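Long-range contacts in ecto-NAD+ glycohydrolase (CD38 molecule) (Bos taurus, PDB 3GC6), which is an ecto-enzyme of the CD38 type in the ADP-ribosyl cyclase family, with a four-stranded parallel beta sheet: residues 77-82 / 102-107; 157-162 / 188-193; 162-167 / 194-199. The protein carries 1 engineered substitution. All blocks are in the same frame, centred on the assembly; numbering follows the deposited sequence. Where two conformers were deposited one is given.

Interaction 1. Residues 77-82 / 102-107. With SO4 (sulfate ion), chain F.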
ATOM      1  N   PRO A  77     -15.529  -3.357  -3.280  1.00  4.53           N
ATOM      2  CA  PRO A  77     -15.791  -3.683  -1.857  1.00  4.71           C
ATOM      3  C   PRO A  77     -16.047  -5.182  -1.653  1.00  4.98           C
ATOM      4  O   PRO A  77     -17.122  -5.599  -1.194  1.00  5.26           O
ATOM      5  CB  PRO A  77     -17.050  -2.881  -1.560  1.00  4.72           C
ATOM      6  CG  PRO A  77     -17.780  -2.892  -2.884  1.00  5.09           C
ATOM      7  CD  PRO A  77     -16.709  -2.732  -3.925  1.00  4.76           C
ATOM      8  N   THR A  78     -15.030  -5.969  -1.946  1.00  5.05           N
ATOM      9  CA  THR A  78     -15.096  -7.429  -1.935  0.50  5.28           C
ATOM     10  C   THR A  78     -14.467  -7.905  -0.624  1.00  5.65           C
ATOM     11  O   THR A  78     -13.376  -7.438  -0.282  1.00  6.38           O
ATOM     12  CB  THR A  78     -14.278  -7.967  -3.134  0.50  5.37           C
ATOM     13  OG1 THR A  78     -14.799  -7.414  -4.351  0.50  5.50           O
ATOM     14  CG2 THR A  78     -14.325  -9.472  -3.222  0.50  5.11           C
ATOM     15  N   VAL A  79     -15.127  -8.822   0.075  1.00  5.20           N
ATOM     16  CA  VAL A  79     -14.637  -9.325   1.355  1.00  5.50           C
ATOM     17  C   VAL A  79     -14.420 -10.832   1.179  1.00  5.55           C
ATOM     18  O   VAL A  79     -15.226 -11.505   0.506  1.00  5.43           O
ATOM     19  CB  VAL A  79     -15.720  -9.049   2.436  1.00  5.24           C
ATOM     20  CG1 VAL A  79     -15.424  -9.774   3.743  1.00  5.96           C
ATOM     21  CG2 VAL A  79     -15.858  -7.530   2.647  1.00  6.10           C
ATOM     22  N   PRO A  80     -13.350 -11.381   1.793  1.00  5.52           N
ATOM     23  CA  PRO A  80     -13.131 -12.825   1.682  1.00  5.41           C
ATOM     24  C   PRO A  80     -14.326 -13.656   2.127  1.00  5.30           C
ATOM     25  O   PRO A  80     -15.081 -13.266   3.027  1.00  5.19           O
ATOM     26  CB  PRO A  80     -11.942 -13.086   2.619  1.00  5.63           C
ATOM     27  CG  PRO A  80     -11.193 -11.791   2.627  1.00  5.82           C
ATOM     28  CD  PRO A  80     -12.256 -10.703   2.510  1.00  5.52           C
ATOM     29  N   CYS A  81     -14.481 -14.823   1.511  1.00  5.49           N
ATOM     30  CA  CYS A  81     -15.571 -15.717   1.858  1.00  5.91           C
ATOM     31  C   CYS A  81     -15.640 -15.975   3.343  1.00  5.77           C
ATOM     32  O   CYS A  81     -14.631 -16.270   3.972  1.00  5.89           O
ATOM     33  CB  CYS A  81     -15.380 -17.038   1.121  1.00  6.38           C
ATOM     34  SG  CYS A  81     -15.453 -16.833  -0.662  1.00  8.57           S
ATOM     35  N   GLY A  82     -16.842 -15.867   3.902  1.00  5.32           N
ATOM     36  CA  GLY A  82     -17.048 -16.196   5.301  1.00  5.46           C
ATOM     37  C   GLY A  82     -16.726 -15.071   6.277  1.00  5.62           C
ATOM     38  O   GLY A  82     -16.932 -15.219   7.490  1.00  6.25           O
ATOM     39  N   ARG A 102     -12.566 -10.030  13.755  1.00  5.15           N
ATOM     40  CA  ARG A 102     -11.768  -9.813  12.535  1.00  5.45           C
ATOM     41  C   ARG A 102     -12.608 -10.138  11.293  1.00  5.55           C
ATOM     42  O   ARG A 102     -12.191 -10.866  10.389  1.00  5.95           O
ATOM     43  CB  ARG A 102     -10.476 -10.659  12.553  1.00  6.22           C
ATOM     44  CG  ARG A 102      -9.601 -10.525  13.828  1.00  7.14           C
ATOM     45  CD  ARG A 102      -9.261  -9.107  14.249  1.00  9.60           C
ATOM     46  NE  ARG A 102      -8.217  -9.079  15.298  1.00 10.95           N
ATOM     47  CZ  ARG A 102      -8.432  -9.057  16.618  1.00 11.12           C
ATOM     48  NH1 ARG A 102      -9.659  -9.059  17.107  1.00 11.33           N
ATOM     49  NH2 ARG A 102      -7.404  -9.035  17.466  1.00 11.50           N
ATOM     50  N   LEU A 103     -13.827  -9.614  11.293  1.00  5.00           N
ATOM     51  CA  LEU A 103     -14.726  -9.683  10.134  1.00  4.51           C
ATOM     52  C   LEU A 103     -14.796  -8.293   9.479  1.00  4.55           C
ATOM     53  O   LEU A 103     -14.208  -7.304   9.970  1.00  4.86           O
ATOM     54  CB  LEU A 103     -16.143 -10.093  10.576  1.00  4.56           C
ATOM     55  CG  LEU A 103     -16.168 -11.407  11.361  1.00  4.53           C
ATOM     56  CD1 LEU A 103     -17.560 -11.676  11.958  1.00  4.84           C
ATOM     57  CD2 LEU A 103     -15.680 -12.588  10.519  1.00  5.71           C
ATOM     58  N   MET A 104     -15.491  -8.197   8.348  1.00  4.12           N
ATOM     59  CA  MET A 104     -15.552  -6.906   7.667  1.00  4.35           C
ATOM     60  C   MET A 104     -16.981  -6.462   7.341  1.00  4.07           C
ATOM     61  O   MET A 104     -17.716  -7.189   6.642  1.00  4.31           O
ATOM     62  CB  MET A 104     -14.739  -6.898   6.367  1.00  4.96           C
ATOM     63  CG  MET A 104     -13.293  -7.256   6.567  1.00  5.50           C
ATOM     64  SD  MET A 104     -12.409  -7.449   4.971  1.00  8.52           S
ATOM     65  CE  MET A 104     -12.548  -5.804   4.553  1.00  5.85           C
ATOM     66  N   THR A 105     -17.371  -5.294   7.861  1.00  3.87           N
ATOM     67  CA  THR A 105     -18.580  -4.599   7.399  1.00  3.90           C
ATOM     68  C   THR A 105     -18.267  -3.799   6.122  1.00  3.88           C
ATOM     69  O   THR A 105     -17.107  -3.727   5.709  1.00  4.00           O
ATOM     70  CB  THR A 105     -19.128  -3.585   8.438  1.00  4.15           C
ATOM     71  OG1 THR A 105     -18.187  -2.522   8.611  1.00  4.44           O
ATOM     72  CG2 THR A 105     -19.366  -4.276   9.802  1.00  3.97           C
ATOM     73  N   LEU A 106     -19.307  -3.164   5.573  1.00  4.04           N
ATOM     74  CA  LEU A 106     -19.129  -2.328   4.386  1.00  3.99           C
ATOM     75  C   LEU A 106     -18.119  -1.229   4.699  1.00  4.10           C
ATOM     76  O   LEU A 106     -17.328  -0.849   3.844  1.00  4.19           O
ATOM     77  CB  LEU A 106     -20.475  -1.726   3.985  1.00  4.39           C
ATOM     78  CG  LEU A 106     -20.507  -0.855   2.716  1.00  4.82           C
ATOM     79  CD1 LEU A 106     -20.013  -1.657   1.530  1.00  5.36           C
ATOM     80  CD2 LEU A 106     -21.907  -0.290   2.485  1.00  5.06           C
ATOM     81  N   GLU A 107     -18.164  -0.716   5.926  1.00  4.02           N
ATOM     82  CA  GLU A 107     -17.275   0.376   6.320  1.00  4.59           C
ATOM     83  C   GLU A 107     -15.851  -0.080   6.586  1.00  4.78           C
ATOM     84  O   GLU A 107     -14.976   0.740   6.877  1.00  4.90           O
ATOM     85  CB  GLU A 107     -17.870   1.111   7.528  1.00  5.09           C
ATOM     86  CG  GLU A 107     -19.200   1.764   7.264  1.00  5.28           C
ATOM     87  CD  GLU A 107     -20.372   0.778   7.163  1.00  6.39           C
ATOM     88  OE1 GLU A 107     -20.301  -0.323   7.742  1.00  5.20           O
ATOM     89  OE2 GLU A 107     -21.392   1.101   6.547  1.00  8.04           O
TER
HETATM   90  S   SO4 F 280      -8.170  -8.050  20.445  1.00 17.30           S
HETATM   91  O1  SO4 F 280      -9.285  -8.265  19.517  1.00 17.37           O
HETATM   92  O2  SO4 F 280      -7.449  -9.294  20.676  1.00 17.26           O
HETATM   93  O3  SO4 F 280      -7.267  -7.058  19.865  1.00 17.18           O
HETATM   94  O4  SO4 F 280      -8.718  -7.557  21.712  1.00 17.04           O

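Interaction 2. Residues 157-162 / 188-193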
ATOM      1  N   PHE A 157     -21.114  -4.844  -2.758  1.00  3.72           N
ATOM      2  CA  PHE A 157     -20.747  -5.593  -1.538  1.00  3.78           C
ATOM      3  C   PHE A 157     -21.669  -6.825  -1.416  1.00  3.52           C
ATOM      4  O   PHE A 157     -21.191  -7.940  -1.179  1.00  3.84           O
ATOM      5  CB  PHE A 157     -20.950  -4.613  -0.375  1.00  3.76           C
ATOM      6  CG  PHE A 157     -20.638  -5.152   1.013  1.00  3.78           C
ATOM      7  CD1 PHE A 157     -19.318  -5.354   1.429  1.00  3.89           C
ATOM      8  CD2 PHE A 157     -21.662  -5.273   1.958  1.00  3.97           C
ATOM      9  CE1 PHE A 157     -19.039  -5.767   2.759  1.00  4.30           C
ATOM     10  CE2 PHE A 157     -21.388  -5.687   3.277  1.00  4.03           C
ATOM     11  CZ  PHE A 157     -20.084  -5.940   3.668  1.00  4.29           C
ATOM     12  N   ALA A 158     -22.970  -6.651  -1.662  1.00  3.76           N
ATOM     13  CA  ALA A 158     -23.919  -7.766  -1.525  1.00  3.64           C
ATOM     14  C   ALA A 158     -23.725  -8.778  -2.657  1.00  3.59           C
ATOM     15  O   ALA A 158     -23.769 -10.002  -2.426  1.00  3.81           O
ATOM     16  CB  ALA A 158     -25.365  -7.251  -1.508  1.00  4.00           C
ATOM     17  N   GLU A 159     -23.521  -8.270  -3.868  1.00  3.77           N
ATOM     18  CA  GLU A 159     -23.371  -9.154  -5.021  1.00  4.14           C
ATOM     19  C   GLU A 159     -22.140 -10.047  -4.945  1.00  4.27           C
ATOM     20  O   GLU A 159     -22.127 -11.143  -5.538  1.00  4.41           O
ATOM     21  CB  GLU A 159     -23.329  -8.363  -6.315  1.00  4.61           C
ATOM     22  CG  GLU A 159     -24.638  -7.748  -6.671  1.00  5.78           C
ATOM     23  CD  GLU A 159     -24.508  -6.671  -7.780  1.00  7.73           C
ATOM     24  OE1 GLU A 159     -23.382  -6.397  -8.247  1.00  8.24           O
ATOM     25  OE2 GLU A 159     -25.553  -6.098  -8.147  1.00  9.26           O
ATOM     26  N   SER A 160     -21.102  -9.589  -4.266  1.00  4.17           N
ATOM     27  CA  SER A 160     -19.852 -10.350  -4.237  1.00  4.53           C
ATOM     28  C   SER A 160     -19.728 -11.260  -3.008  1.00  4.46           C
ATOM     29  O   SER A 160     -18.746 -11.996  -2.896  1.00  4.63           O
ATOM     30  CB  SER A 160     -18.658  -9.377  -4.284  1.00  5.06           C
ATOM     31  OG  SER A 160     -18.684  -8.539  -3.166  1.00  5.82           O
ATOM     32  N   ALA A 161     -20.708 -11.234  -2.112  1.00  4.40           N
ATOM     33  CA  ALA A 161     -20.670 -12.058  -0.891  1.00  4.44           C
ATOM     34  C   ALA A 161     -20.511 -13.533  -1.212  1.00  4.75           C
ATOM     35  O   ALA A 161     -21.027 -14.023  -2.234  1.00  5.14           O
ATOM     36  CB  ALA A 161     -21.948 -11.883  -0.087  1.00  4.54           C
ATOM     37  N   CYS A 162     -19.802 -14.244  -0.336  1.00  5.02           N
ATOM     38  CA  CYS A 162     -19.540 -15.647  -0.596  1.00  5.51           C
ATOM     39  C   CYS A 162     -19.628 -16.463   0.679  1.00  5.20           C
ATOM     40  O   CYS A 162     -19.240 -15.986   1.768  1.00  5.03           O
ATOM     41  CB  CYS A 162     -18.158 -15.791  -1.221  1.00  6.04           C
ATOM     42  SG  CYS A 162     -17.338 -17.395  -1.039  1.00  8.88           S
ATOM     43  N   ALA A 188     -29.945  -6.775   0.991  1.00  4.23           N
ATOM     44  CA  ALA A 188     -30.541  -8.120   0.997  1.00  4.30           C
ATOM     45  C   ALA A 188     -31.046  -8.552  -0.393  1.00  4.52           C
ATOM     46  O   ALA A 188     -30.814  -9.662  -0.811  1.00  4.65           O
ATOM     47  CB  ALA A 188     -31.649  -8.249   2.093  1.00  4.15           C
ATOM     48  N   PRO A 189     -31.720  -7.652  -1.133  1.00  4.47           N
ATOM     49  CA  PRO A 189     -32.265  -8.075  -2.436  1.00  4.62           C
ATOM     50  C   PRO A 189     -31.189  -8.360  -3.479  1.00  4.52           C
ATOM     51  O   PRO A 189     -31.504  -8.971  -4.510  1.00  5.07           O
ATOM     52  CB  PRO A 189     -33.103  -6.855  -2.880  1.00  4.46           C
ATOM     53  CG  PRO A 189     -33.517  -6.238  -1.562  1.00  5.41           C
ATOM     54  CD  PRO A 189     -32.322  -6.375  -0.673  1.00  4.88           C
ATOM     55  N   ASN A 190     -29.956  -7.920  -3.205  1.00  4.58           N
ATOM     56  CA  ASN A 190     -28.871  -8.090  -4.161  1.00  4.55           C
ATOM     57  C   ASN A 190     -27.827  -9.117  -3.713  1.00  4.54           C
ATOM     58  O   ASN A 190     -26.795  -9.255  -4.368  1.00  4.68           O
ATOM     59  CB  ASN A 190     -28.221  -6.752  -4.486  1.00  4.95           C
ATOM     60  CG  ASN A 190     -29.109  -5.897  -5.335  1.00  5.16           C
ATOM     61  OD1 ASN A 190     -29.555  -4.808  -4.921  1.00  5.98           O
ATOM     62  ND2 ASN A 190     -29.411  -6.398  -6.526  1.00  6.17           N
ATOM     63  N   LEU A 191     -28.125  -9.828  -2.633  1.00  4.36           N
ATOM     64  CA  LEU A 191     -27.199 -10.875  -2.154  1.00  4.31           C
ATOM     65  C   LEU A 191     -26.961 -11.915  -3.239  1.00  4.21           C
ATOM     66  O   LEU A 191     -27.891 -12.349  -3.916  1.00  4.23           O
ATOM     67  CB  LEU A 191     -27.767 -11.591  -0.922  1.00  4.12           C
ATOM     68  CG  LEU A 191     -27.543 -10.858   0.381  1.00  5.48           C
ATOM     69  CD1 LEU A 191     -28.400 -11.541   1.479  1.00  5.93           C
ATOM     70  CD2 LEU A 191     -26.030 -10.832   0.767  1.00  5.36           C
ATOM     71  N   ARG A 192     -25.712 -12.347  -3.378  1.00  4.05           N
ATOM     72  CA  ARG A 192     -25.383 -13.414  -4.325  1.00  4.15           C
ATOM     73  C   ARG A 192     -26.225 -14.642  -4.000  1.00  4.15           C
ATOM     74  O   ARG A 192     -26.300 -15.063  -2.835  1.00  4.16           O
ATOM     75  CB  ARG A 192     -23.899 -13.791  -4.232  1.00  4.19           C
ATOM     76  CG  ARG A 192     -23.508 -14.788  -5.314  1.00  4.42           C
ATOM     77  CD  ARG A 192     -22.179 -15.464  -4.985  1.00  4.31           C
ATOM     78  NE  ARG A 192     -21.049 -14.560  -4.866  1.00  4.48           N
ATOM     79  CZ  ARG A 192     -20.212 -14.266  -5.880  1.00  4.08           C
ATOM     80  NH1 ARG A 192     -20.435 -14.727  -7.102  1.00  4.82           N
ATOM     81  NH2 ARG A 192     -19.174 -13.462  -5.678  1.00  4.82           N
ATOM     82  N   PRO A 193     -26.885 -15.209  -5.027  1.00  4.31           N
ATOM     83  CA  PRO A 193     -27.691 -16.390  -4.686  1.00  4.62           C
ATOM     84  C   PRO A 193     -26.858 -17.508  -4.050  1.00  4.71           C
ATOM     85  O   PRO A 193     -25.670 -17.669  -4.355  1.00  4.59           O
ATOM     86  CB  PRO A 193     -28.279 -16.822  -6.031  1.00  4.71           C
ATOM     87  CG  PRO A 193     -28.334 -15.543  -6.804  1.00  4.83           C
ATOM     88  CD  PRO A 193     -27.040 -14.813  -6.431  1.00  4.69           C
TER

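Interaction 3. Residues 162-167 / 194-199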
ATOM      1  N   CYS A 162     -19.802 -14.244  -0.336  1.00  5.02           N
ATOM      2  CA  CYS A 162     -19.540 -15.647  -0.596  1.00  5.51           C
ATOM      3  C   CYS A 162     -19.628 -16.463   0.679  1.00  5.20           C
ATOM      4  O   CYS A 162     -19.240 -15.986   1.768  1.00  5.03           O
ATOM      5  CB  CYS A 162     -18.158 -15.791  -1.221  1.00  6.04           C
ATOM      6  SG  CYS A 162     -17.338 -17.395  -1.039  1.00  8.88           S
ATOM      7  N   ASN A 163     -20.135 -17.685   0.540  1.00  4.90           N
ATOM      8  CA  ASN A 163     -20.308 -18.607   1.659  1.00  4.99           C
ATOM      9  C   ASN A 163     -21.165 -18.037   2.793  1.00  4.87           C
ATOM     10  O   ASN A 163     -22.259 -17.530   2.513  1.00  5.32           O
ATOM     11  CB  ASN A 163     -18.949 -19.132   2.121  1.00  5.17           C
ATOM     12  CG  ASN A 163     -18.255 -19.940   1.019  1.00  6.24           C
ATOM     13  OD1 ASN A 163     -18.917 -20.455   0.136  1.00  7.08           O
ATOM     14  ND2 ASN A 163     -16.945 -20.055   1.086  1.00  7.32           N
ATOM     15  N   THR A 164     -20.730 -18.124   4.044  1.00  4.70           N
ATOM     16  CA  THR A 164     -21.615 -17.676   5.126  1.00  4.84           C
ATOM     17  C   THR A 164     -21.478 -16.182   5.371  1.00  4.78           C
ATOM     18  O   THR A 164     -20.358 -15.695   5.549  1.00  4.44           O
ATOM     19  CB  THR A 164     -21.359 -18.442   6.440  1.00  5.46           C
ATOM     20  OG1 THR A 164     -21.738 -19.806   6.236  1.00  6.62           O
ATOM     21  CG2 THR A 164     -22.191 -17.856   7.586  1.00  5.92           C
ATOM     22  N   VAL A 165     -22.606 -15.467   5.370  1.00  4.30           N
ATOM     23  CA  VAL A 165     -22.614 -14.037   5.749  1.00  4.43           C
ATOM     24  C   VAL A 165     -23.427 -13.865   7.037  1.00  3.90           C
ATOM     25  O   VAL A 165     -24.318 -14.671   7.321  1.00  4.19           O
ATOM     26  CB  VAL A 165     -23.158 -13.083   4.655  1.00  4.44           C
ATOM     27  CG1 VAL A 165     -22.360 -13.278   3.350  1.00  4.86           C
ATOM     28  CG2 VAL A 165     -24.630 -13.315   4.412  1.00  5.39           C
ATOM     29  N   ARG A 166     -23.122 -12.808   7.793  1.00  4.31           N
ATOM     30  CA  ARG A 166     -23.792 -12.568   9.071  1.00  4.47           C
ATOM     31  C   ARG A 166     -24.411 -11.189   9.030  1.00  4.75           C
ATOM     32  O   ARG A 166     -23.856 -10.266   8.435  1.00  4.95           O
ATOM     33  CB  ARG A 166     -22.779 -12.701  10.228  1.00  5.37           C
ATOM     34  CG  ARG A 166     -22.219 -14.133  10.324  1.00  6.13           C
ATOM     35  CD  ARG A 166     -20.847 -14.254  10.963  1.00  8.19           C
ATOM     36  NE  ARG A 166     -20.567 -15.683  11.169  1.00  9.92           N
ATOM     37  CZ  ARG A 166     -19.840 -16.416  10.332  1.00 10.86           C
ATOM     38  NH1 ARG A 166     -19.284 -15.838   9.270  1.00 10.05           N
ATOM     39  NH2 ARG A 166     -19.644 -17.719  10.573  1.00 11.87           N
ATOM     40  N   VAL A 167     -25.633 -11.051   9.542  0.50  4.41           N
ATOM     41  CA  VAL A 167     -26.198  -9.707   9.744  0.50  4.22           C
ATOM     42  C   VAL A 167     -26.533  -9.471  11.208  0.50  4.35           C
ATOM     43  O   VAL A 167     -27.039 -10.365  11.893  0.50  4.31           O
ATOM     44  CB  VAL A 167     -27.447  -9.411   8.857  0.50  4.26           C
ATOM     45  CG1 VAL A 167     -28.587 -10.380   9.159  0.50  4.52           C
ATOM     46  CG2 VAL A 167     -27.923  -7.969   9.041  0.50  4.27           C
ATOM     47  N   GLN A 194     -27.519 -18.294  -3.198  1.00  4.63           N
ATOM     48  CA  GLN A 194     -26.934 -19.508  -2.595  1.00  4.57           C
ATOM     49  C   GLN A 194     -25.839 -19.288  -1.550  1.00  4.71           C
ATOM     50  O   GLN A 194     -25.237 -20.255  -1.076  1.00  5.04           O
ATOM     51  CB  GLN A 194     -26.455 -20.486  -3.672  1.00  4.98           C
ATOM     52  CG  GLN A 194     -27.615 -20.979  -4.505  1.00  5.38           C
ATOM     53  CD  GLN A 194     -27.218 -21.997  -5.566  1.00  6.40           C
ATOM     54  OE1 GLN A 194     -26.444 -22.906  -5.293  1.00  8.62           O
ATOM     55  NE2 GLN A 194     -27.750 -21.850  -6.759  1.00  6.92           N
ATOM     56  N   VAL A 195     -25.585 -18.036  -1.175  1.00  4.33           N
ATOM     57  CA  VAL A 195     -24.856 -17.837   0.090  1.00  4.44           C
ATOM     58  C   VAL A 195     -25.754 -18.310   1.256  1.00  4.50           C
ATOM     59  O   VAL A 195     -26.920 -18.656   1.046  1.00  4.53           O
ATOM     60  CB  VAL A 195     -24.367 -16.376   0.291  1.00  4.46           C
ATOM     61  CG1 VAL A 195     -23.576 -15.921  -0.921  1.00  4.66           C
ATOM     62  CG2 VAL A 195     -25.528 -15.439   0.540  1.00  4.70           C
ATOM     63  N   GLU A 196     -25.192 -18.356   2.465  1.00  4.58           N
ATOM     64  CA  GLU A 196     -25.983 -18.667   3.645  1.00  4.80           C
ATOM     65  C   GLU A 196     -25.932 -17.452   4.535  1.00  4.88           C
ATOM     66  O   GLU A 196     -24.871 -16.802   4.674  1.00  5.43           O
ATOM     67  CB  GLU A 196     -25.459 -19.894   4.400  1.00  5.15           C
ATOM     68  CG  GLU A 196     -25.333 -21.110   3.476  1.00  6.17           C
ATOM     69  CD  GLU A 196     -25.165 -22.413   4.214  1.00  8.44           C
ATOM     70  OE1 GLU A 196     -25.148 -22.393   5.464  1.00  9.22           O
ATOM     71  OE2 GLU A 196     -25.063 -23.455   3.518  1.00  9.41           O
ATOM     72  N   LEU A 197     -27.066 -17.104   5.116  1.00  4.56           N
ATOM     73  CA  LEU A 197     -27.100 -15.899   5.934  1.00  4.42           C
ATOM     74  C   LEU A 197     -27.553 -16.224   7.340  1.00  4.59           C
ATOM     75  O   LEU A 197     -28.588 -16.903   7.539  1.00  4.76           O
ATOM     76  CB  LEU A 197     -28.034 -14.857   5.290  1.00  4.71           C
ATOM     77  CG  LEU A 197     -28.133 -13.488   5.975  1.00  5.04           C
ATOM     78  CD1 LEU A 197     -28.432 -12.390   4.923  1.00  6.02           C
ATOM     79  CD2 LEU A 197     -29.181 -13.496   7.077  1.00  6.13           C
ATOM     80  N   GLU A 198     -26.782 -15.743   8.310  1.00  4.57           N
ATOM     81  CA  GLU A 198     -27.176 -15.827   9.702  1.00  4.77           C
ATOM     82  C   GLU A 198     -27.522 -14.439  10.197  1.00  5.24           C
ATOM     83  O   GLU A 198     -26.727 -13.484  10.042  1.00  5.24           O
ATOM     84  CB  GLU A 198     -26.036 -16.335  10.578  1.00  5.18           C
ATOM     85  CG  GLU A 198     -25.529 -17.657  10.223  1.00  5.95           C
ATOM     86  CD  GLU A 198     -24.315 -18.003  11.064  1.00  8.16           C
ATOM     87  OE1 GLU A 198     -23.947 -17.210  11.975  1.00  8.76           O
ATOM     88  OE2 GLU A 198     -23.745 -19.066  10.801  1.00  9.46           O
ATOM     89  N   ALA A 199     -28.697 -14.318  10.803  1.00  4.61           N
ATOM     90  CA  ALA A 199     -29.104 -13.052  11.422  1.00  4.58           C
ATOM     91  C   ALA A 199     -29.116 -13.210  12.930  1.00  4.52           C
ATOM     92  O   ALA A 199     -29.555 -14.234  13.455  1.00  4.32           O
ATOM     93  CB  ALA A 199     -30.468 -12.653  10.958  1.00  5.11           C
TER
HETATM   94  O   HOH W   1     -21.620 -16.970  13.619  1.00 11.05           O

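Interaction 1. Residues 77-82 / 102-107
V79 and M104 make the close-fitting centre of this contact between two loops, the one leading from helix 69-74 to strand 85-88 and the one leaving helix 91-101. The two side chains slide past each other in opposite directions, so that both methyls of V79 lie against the M104 stem: CG2 of V79 is 3.9 Å from CB of M104, and CG1 of V79 is 4.0 Å from SD of M104. The methionine chain runs extended to its sulfur and bends only at the last torsion (chi3 67°), which brings its methyl back over V79. A branched valine and a pliable thioether suit a buried spot where two irregular backbones must be fitted together, and F157 of helix 145-159 also touches V79.

Packing is looser on both flanks. At the buried end P77 CB only grazes L106 CD1 at 4.5 Å. At the more exposed end the P80 ring crosses M104 at about a right angle, its CD 4.1 Å from SD of M104, and G82, at a positive phi that favours glycine, brings its O to 4.2 Å from CD2 of L103. R102 ends helix 91-101 in a Schellman motif; its NH1 donates, 2.6 Å and bent (142°), to O1 of a sulfate, probably from the crystallisation liquor and also held by R100. The chemistry across the loops is therefore apolar, consistent with adhesion by shape and burial, while the charge of R102 is met away from them.

Interaction 2. Residues 157-162 / 188-193
N190 opens the working part of segment 188-193, within a turn closed by the hydrogen bond from L191 N to A188 O. Its CB points at the end of helix 145-159 and meets CB of A158 at 4.2 Å; alanine is small enough to let the two backbones come this near. The N190 side chain then runs beside that of E159, both pointing the same way, with the amide and carboxylate planes 81° apart. E159 lays its CG 3.5 Å from the carbonyl O of N190, a contact of the aliphatic stem and not of the charge.

L191 comes next. Its CB is directed away, yet the branch returns: CD2 touches both CB atoms, of A158 and of A161, each at 4.3 Å, while L225 of helix 216-227 touches the same leucine. Its CA also leans on A158 O in a CA-H...O contact.

R192 carries the polar load. Its N donates to A158 O at 3.2 Å, from above the carbonyl plane. With CG anti to the backbone N (chi1 -174°) and a bend at chi3, the long chain passes alongside the turn and sets its guanidinium edge against two carbonyls. NE reaches A161 O at 2.7 Å. NH2 to S160 O, 3.2 Å, is straight at the hydrogen (173°), though it meets S160 O from above its carbonyl plane. The bonds from NE and NH2 hold the rotation of the guanidinium, whose several N-H groups suit two successive carbonyls. E159 O sits over one face, 3.5 Å above it. The arginine thus bridges peptide oxygens just past the C-terminal end of helix 145-159, where the helix dipole would probably favour a cation, at the entry to the parallel strands of an alpha/beta sheet.

Interaction 3. Residues 162-167 / 194-199
Strands 164-167 and 196-199 run parallel, their axes 4.6 Å apart and 25° askew. E196 N donates to N163 O at 3.0 Å from above the carbonyl plane, whereas V165 N to E196 O (2.7 Å), E198 N to V165 O and V167 N to E198 O run nearly along the C=O axes. CA-H...O contacts fill the intervals.

Apolar contacts line the face of V165, V167, L197 and A199. V165 CG2 lies 3.8 Å from CB of L197. V167 puts CG1 in the crowded position (chi1 61°), tight against CB of A199 at 3.5 Å, where a small alanine suits the limited room.

Polar and charged side chains share the face of T164, R166, E196 and E198. R166 and E198 lie side by side with their planes 76° apart, a long, purely electrostatic pair, R166 NE to E198 OE1 3.8 Å; a water in the guanidinium plane accepts from NE and donates to OE1. T164 CG2 lies over one guanidinium face, while R233 pairs with E196.

Strand 85-88 flanks the pair through F86 and strand 231-239 through F232, leaving these two strands central in the parallel sheet, joined through helix 182-187 as a beta-alpha-beta unit.

Overall arrangement
Interactions 2 and 3 share C162 and are successive contacts between the same two chain paths: from the end of helix 145-159 into strand 164-170, and from the loop after helix 182-187 into strand 196-203. L191 of interaction 2 touches L197 of interaction 3, so the turn packs on the sheet there. The C81-C162 disulfide ties interaction 1 to both, and F157, packing against P77 and L106, joins it to interaction 2 alone. Burial is deepest at V79 and M104 in interaction 1 and on the apolar face of interaction 3, whereas the exposed R192 of interaction 2 serves peptide carbonyls; regular strand hydrogen bonding belongs to interaction 3.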